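Local coordinates for protein dienelactone hydrolase (Anabaena variabilis, PDB 2O2G) that is probably a hydrolase of the dienelactone hydrolase family, with the alpha/beta-hydrolase fold, at residues H8-G20 with L24-G36. Residues are numbered along the deposited sequence; the frame is centred on the assembly and turned at random.
With EDO (1,2-ethanediol), chain D.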
loop_
_atom_site.group_PDB
_atom_site.type_symbol
_atom_site.label_atom_id
_atom_site.label_comp_id
_atom_site.label_asym_id
_atom_site.label_seq_id
_atom_site.Cartn_x
_atom_site.Cartn_y
_atom_site.Cartn_z
ATOM N N HIS A 8 -12.635 -10.777 21.132
ATOM C CA HIS A 8 -12.058 -9.537 21.733
ATOM C C HIS A 8 -11.184 -8.797 20.724
ATOM O O HIS A 8 -11.703 -8.089 19.852
ATOM N N GLN A 9 -9.862 -8.953 20.859
ATOM C CA GLN A 9 -8.903 -8.319 19.943
ATOM C C GLN A 9 -8.947 -9.082 18.611
ATOM O O GLN A 9 -9.139 -10.306 18.591
ATOM C CB GLN A 9 -7.478 -8.290 20.524
ATOM N N PRO A 10 -8.761 -8.370 17.495
ATOM C CA PRO A 10 -8.908 -9.033 16.204
ATOM C C PRO A 10 -7.804 -10.081 15.933
ATOM O O PRO A 10 -6.671 -9.927 16.360
ATOM C CB PRO A 10 -8.884 -7.868 15.219
ATOM C CG PRO A 10 -8.091 -6.820 15.887
ATOM C CD PRO A 10 -8.381 -6.955 17.354
ATOM N N GLN A 11 -8.171 -11.143 15.243
ATOM C CA GLN A 11 -7.283 -12.250 14.980
ATOM C C GLN A 11 -6.517 -12.078 13.663
ATOM O O GLN A 11 -7.004 -11.493 12.685
ATOM C CB GLN A 11 -8.104 -13.514 14.886
ATOM C CG GLN A 11 -8.986 -13.837 16.099
ATOM C CD GLN A 11 -10.121 -14.800 15.745
ATOM O OE1 GLN A 11 -10.808 -14.615 14.730
ATOM N NE2 GLN A 11 -10.339 -15.811 16.593
ATOM N N GLU A 12 -5.325 -12.649 13.630
ATOM C CA GLU A 12 -4.457 -12.553 12.466
ATOM C C GLU A 12 -4.544 -13.921 11.753
ATOM O O GLU A 12 -4.340 -14.955 12.374
ATOM C CB GLU A 12 -3.071 -12.276 13.008
ATOM C CG GLU A 12 -2.166 -11.576 12.128
ATOM C CD GLU A 12 -0.804 -11.352 12.779
ATOM O OE1 GLU A 12 -0.693 -10.857 13.944
ATOM O OE2 GLU A 12 0.152 -11.713 12.092
ATOM N N TYR A 13 -4.917 -13.905 10.486
ATOM C CA TYR A 13 -5.046 -15.102 9.683
ATOM C C TYR A 13 -3.951 -15.203 8.654
ATOM O O TYR A 13 -3.782 -14.310 7.838
ATOM C CB TYR A 13 -6.397 -15.162 8.967
ATOM C CG TYR A 13 -7.513 -15.452 9.914
ATOM C CD1 TYR A 13 -8.089 -14.456 10.688
ATOM C CD2 TYR A 13 -7.981 -16.738 10.059
ATOM C CE1 TYR A 13 -9.110 -14.780 11.609
ATOM C CE2 TYR A 13 -8.975 -17.047 10.937
ATOM C CZ TYR A 13 -9.530 -16.076 11.710
ATOM O OH TYR A 13 -10.538 -16.461 12.584
ATOM N N ALA A 14 -3.297 -16.361 8.627
ATOM C CA ALA A 14 -2.277 -16.671 7.627
ATOM C C ALA A 14 -3.002 -17.187 6.386
ATOM O O ALA A 14 -3.474 -18.320 6.379
ATOM C CB ALA A 14 -1.328 -17.738 8.176
ATOM N N VAL A 15 -3.100 -16.354 5.349
ATOM C CA VAL A 15 -3.811 -16.717 4.140
ATOM C C VAL A 15 -2.878 -16.991 2.941
ATOM O O VAL A 15 -1.740 -16.535 2.921
ATOM C CB VAL A 15 -4.839 -15.615 3.782
ATOM C CG1 VAL A 15 -5.760 -15.383 4.969
ATOM C CG2 VAL A 15 -4.166 -14.271 3.394
ATOM N N SER A 16 -3.375 -17.779 1.984
ATOM C CA SER A 16 -2.706 -18.024 0.719
ATOM C C SER A 16 -3.562 -17.327 -0.349
ATOM O O SER A 16 -4.702 -17.705 -0.570
ATOM C CB SER A 16 -2.591 -19.512 0.418
ATOM O OG SER A 16 -1.753 -19.693 -0.720
ATOM N N VAL A 17 -3.012 -16.274 -0.927
ATOM C CA VAL A 17 -3.647 -15.427 -1.936
ATOM C C VAL A 17 -3.233 -15.906 -3.355
ATOM O O VAL A 17 -2.080 -15.776 -3.763
ATOM C CB VAL A 17 -3.227 -13.974 -1.738
ATOM C CG1 VAL A 17 -3.843 -13.041 -2.838
ATOM C CG2 VAL A 17 -3.588 -13.459 -0.331
ATOM N N SER A 18 -4.184 -16.487 -4.082
ATOM C CA SER A 18 -3.953 -16.980 -5.422
ATOM C C SER A 18 -4.050 -15.846 -6.452
ATOM O O SER A 18 -5.026 -15.078 -6.468
ATOM C CB SER A 18 -4.963 -18.066 -5.774
ATOM O OG SER A 18 -4.689 -19.252 -5.047
ATOM N N VAL A 19 -3.021 -15.745 -7.280
ATOM C CA VAL A 19 -2.939 -14.747 -8.326
ATOM C C VAL A 19 -2.464 -15.526 -9.521
ATOM O O VAL A 19 -1.285 -15.766 -9.686
ATOM C CB VAL A 19 -1.967 -13.633 -7.982
ATOM C CG1 VAL A 19 -1.815 -12.663 -9.145
ATOM C CG2 VAL A 19 -2.466 -12.886 -6.719
ATOM N N GLY A 20 -3.406 -15.999 -10.315
ATOM C CA GLY A 20 -3.067 -16.799 -11.473
ATOM C C GLY A 20 -2.331 -18.031 -11.017
ATOM O O GLY A 20 -2.773 -18.749 -10.110
ATOM N N LEU A 24 0.601 -16.279 -2.953
ATOM C CA LEU A 24 1.309 -15.270 -2.171
ATOM C C LEU A 24 0.856 -15.332 -0.735
ATOM O O LEU A 24 -0.335 -15.383 -0.479
ATOM C CB LEU A 24 0.960 -13.887 -2.685
ATOM C CG LEU A 24 1.196 -13.566 -4.153
ATOM C CD1 LEU A 24 0.738 -12.127 -4.418
ATOM C CD2 LEU A 24 2.701 -13.740 -4.495
ATOM N N LYS A 25 1.806 -15.291 0.198
ATOM C CA LYS A 25 1.493 -15.393 1.603
ATOM C C LYS A 25 0.973 -14.051 2.092
ATOM O O LYS A 25 1.452 -12.961 1.721
ATOM C CB LYS A 25 2.701 -15.851 2.413
ATOM C CG LYS A 25 3.177 -17.263 2.001
ATOM C CD LYS A 25 4.221 -17.856 2.907
ATOM C CE LYS A 25 5.609 -17.446 2.623
ATOM N NZ LYS A 25 6.563 -18.285 3.407
ATOM N N GLY A 26 -0.013 -14.149 2.955
ATOM C CA GLY A 26 -0.634 -12.971 3.493
ATOM C C GLY A 26 -1.008 -13.090 4.933
ATOM O O GLY A 26 -1.153 -14.186 5.461
ATOM N N ASN A 27 -1.194 -11.931 5.552
ATOM C CA ASN A 27 -1.625 -11.896 6.934
ATOM C C ASN A 27 -2.864 -10.965 6.906
ATOM O O ASN A 27 -2.770 -9.746 6.616
ATOM C CB ASN A 27 -0.464 -11.499 7.887
ATOM C CG ASN A 27 0.731 -12.568 7.946
ATOM O OD1 ASN A 27 0.573 -13.788 7.724
ATOM N ND2 ASN A 27 1.917 -12.076 8.319
ATOM N N LEU A 28 -4.036 -11.584 7.143
ATOM C CA LEU A 28 -5.323 -10.909 7.106
ATOM C C LEU A 28 -5.883 -10.682 8.481
ATOM O O LEU A 28 -5.978 -11.620 9.291
ATOM C CB LEU A 28 -6.323 -11.764 6.317
ATOM C CG LEU A 28 -7.764 -11.286 6.092
ATOM C CD1 LEU A 28 -7.888 -10.031 5.209
ATOM C CD2 LEU A 28 -8.532 -12.454 5.475
ATOM N N VAL A 29 -6.243 -9.438 8.761
ATOM C CA VAL A 29 -6.917 -9.109 10.028
ATOM C C VAL A 29 -8.194 -8.338 9.693
ATOM O O VAL A 29 -8.132 -7.372 8.958
ATOM C CB VAL A 29 -6.065 -8.196 10.938
ATOM C CG1 VAL A 29 -6.844 -7.833 12.190
ATOM C CG2 VAL A 29 -4.772 -8.847 11.308
ATOM N N ILE A 30 -9.336 -8.738 10.260
ATOM C CA ILE A 30 -10.607 -8.043 9.980
ATOM C C ILE A 30 -11.310 -7.721 11.282
ATOM O O ILE A 30 -11.964 -8.606 11.853
ATOM C CB ILE A 30 -11.581 -8.909 9.138
ATOM C CG1 ILE A 30 -10.956 -9.313 7.810
ATOM C CG2 ILE A 30 -12.894 -8.109 8.850
ATOM C CD1 ILE A 30 -11.733 -10.350 7.024
ATOM N N PRO A 31 -11.136 -6.496 11.799
ATOM C CA PRO A 31 -11.870 -6.247 13.054
ATOM C C PRO A 31 -13.381 -6.320 12.896
ATOM O O PRO A 31 -13.897 -6.070 11.823
ATOM C CB PRO A 31 -11.477 -4.812 13.422
ATOM C CG PRO A 31 -10.228 -4.483 12.595
ATOM C CD PRO A 31 -10.336 -5.324 11.373
ATOM N N ASN A 32 -14.080 -6.611 13.987
ATOM C CA ASN A 32 -15.541 -6.680 13.970
ATOM C C ASN A 32 -16.115 -5.365 13.469
ATOM O O ASN A 32 -15.630 -4.290 13.842
ATOM C CB ASN A 32 -16.077 -6.995 15.377
ATOM C CG ASN A 32 -15.678 -8.382 15.858
ATOM O OD1 ASN A 32 -15.354 -9.253 15.052
ATOM N ND2 ASN A 32 -15.705 -8.593 17.178
ATOM N N GLY A 33 -17.130 -5.445 12.616
ATOM C CA GLY A 33 -17.760 -4.254 12.067
ATOM C C GLY A 33 -16.962 -3.491 11.020
ATOM O O GLY A 33 -17.344 -2.378 10.648
ATOM N N ALA A 34 -15.870 -4.062 10.516
ATOM C CA ALA A 34 -15.074 -3.345 9.515
ATOM C C ALA A 34 -15.815 -3.206 8.178
ATOM O O ALA A 34 -16.530 -4.107 7.740
ATOM C CB ALA A 34 -13.697 -4.015 9.286
ATOM N N THR A 35 -15.606 -2.056 7.563
ATOM C CA THR A 35 -16.166 -1.713 6.257
ATOM C C THR A 35 -15.071 -1.504 5.179
ATOM O O THR A 35 -15.360 -1.643 3.999
ATOM C CB THR A 35 -17.021 -0.438 6.348
ATOM O OG1 THR A 35 -16.182 0.694 6.606
ATOM C CG2 THR A 35 -18.046 -0.560 7.461
ATOM N N GLY A 36 -13.840 -1.189 5.580
ATOM C CA GLY A 36 -12.747 -0.978 4.637
ATOM C C GLY A 36 -11.607 -1.933 4.900
ATOM O O GLY A 36 -11.465 -2.441 6.032
HETATM C C1 EDO D . 1.441 -17.773 5.277
HETATM O O1 EDO D . 0.374 -16.862 4.912
HETATM C C2 EDO D . 1.056 -19.244 5.216
HETATM O O2 EDO D . 0.073 -19.508 4.198
HETATM O O HOH W 1 -9.514 -10.907 12.102
#
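The ring of Y13 turns an edge to segment 24-36: L28 O and a water lie at that edge, in the ring plane. At the far end of the ring Y13 OH donates to Q11 OE1, 2.8 Å away, from above the plane of that amide. CG of Y13 is anti to the carbonyl carbon (chi1 -72°), which keeps the ring beside its own N, itself a donor to L28 O.

The two segments form the N-terminal beta hairpin of the alpha/beta-hydrolase fold. Strand 12-19 is an edge strand of the sheet. It runs antiparallel to strand 22-29, whose other side pairs, also antiparallel, with strand 66-70. Y13 with L28, V15 with G26 and V17 with L24 are hydrogen-bonded pairs. The L28 N to Y13 O bond is 2.8 Å and nearly straight, 173° at the hydrogen.

V15, V17, L24 and L28 share one face of the hairpin, with W104 of helix 91-107 against V15 and V17. CG1 of V15 meets L28 CB at 3.9 Å, while its CG2 lies over the carbonyl of G26. A side chain on G26 would run into that CG2. With an alanine at V15 both methyls would be gone, which would probably leave a gap beside L28 CB and W104 and uncover the carbonyl of G26.

On the other face, V29 receives P10 CB on its CG1 at 3.7 Å and E12 CG on its CG2. The extended E12 chain carries its carboxylate past V29 to a salt bridge with R54. Against K25 CB and A14 CB, ethanediol, probably from the crystallisation liquor, donates through O1 to V15 O. Beyond the last paired residues, the water bridges the two segments: it donates to Q11 O at 2.6 Å and accepts from I30 N at 2.9 Å.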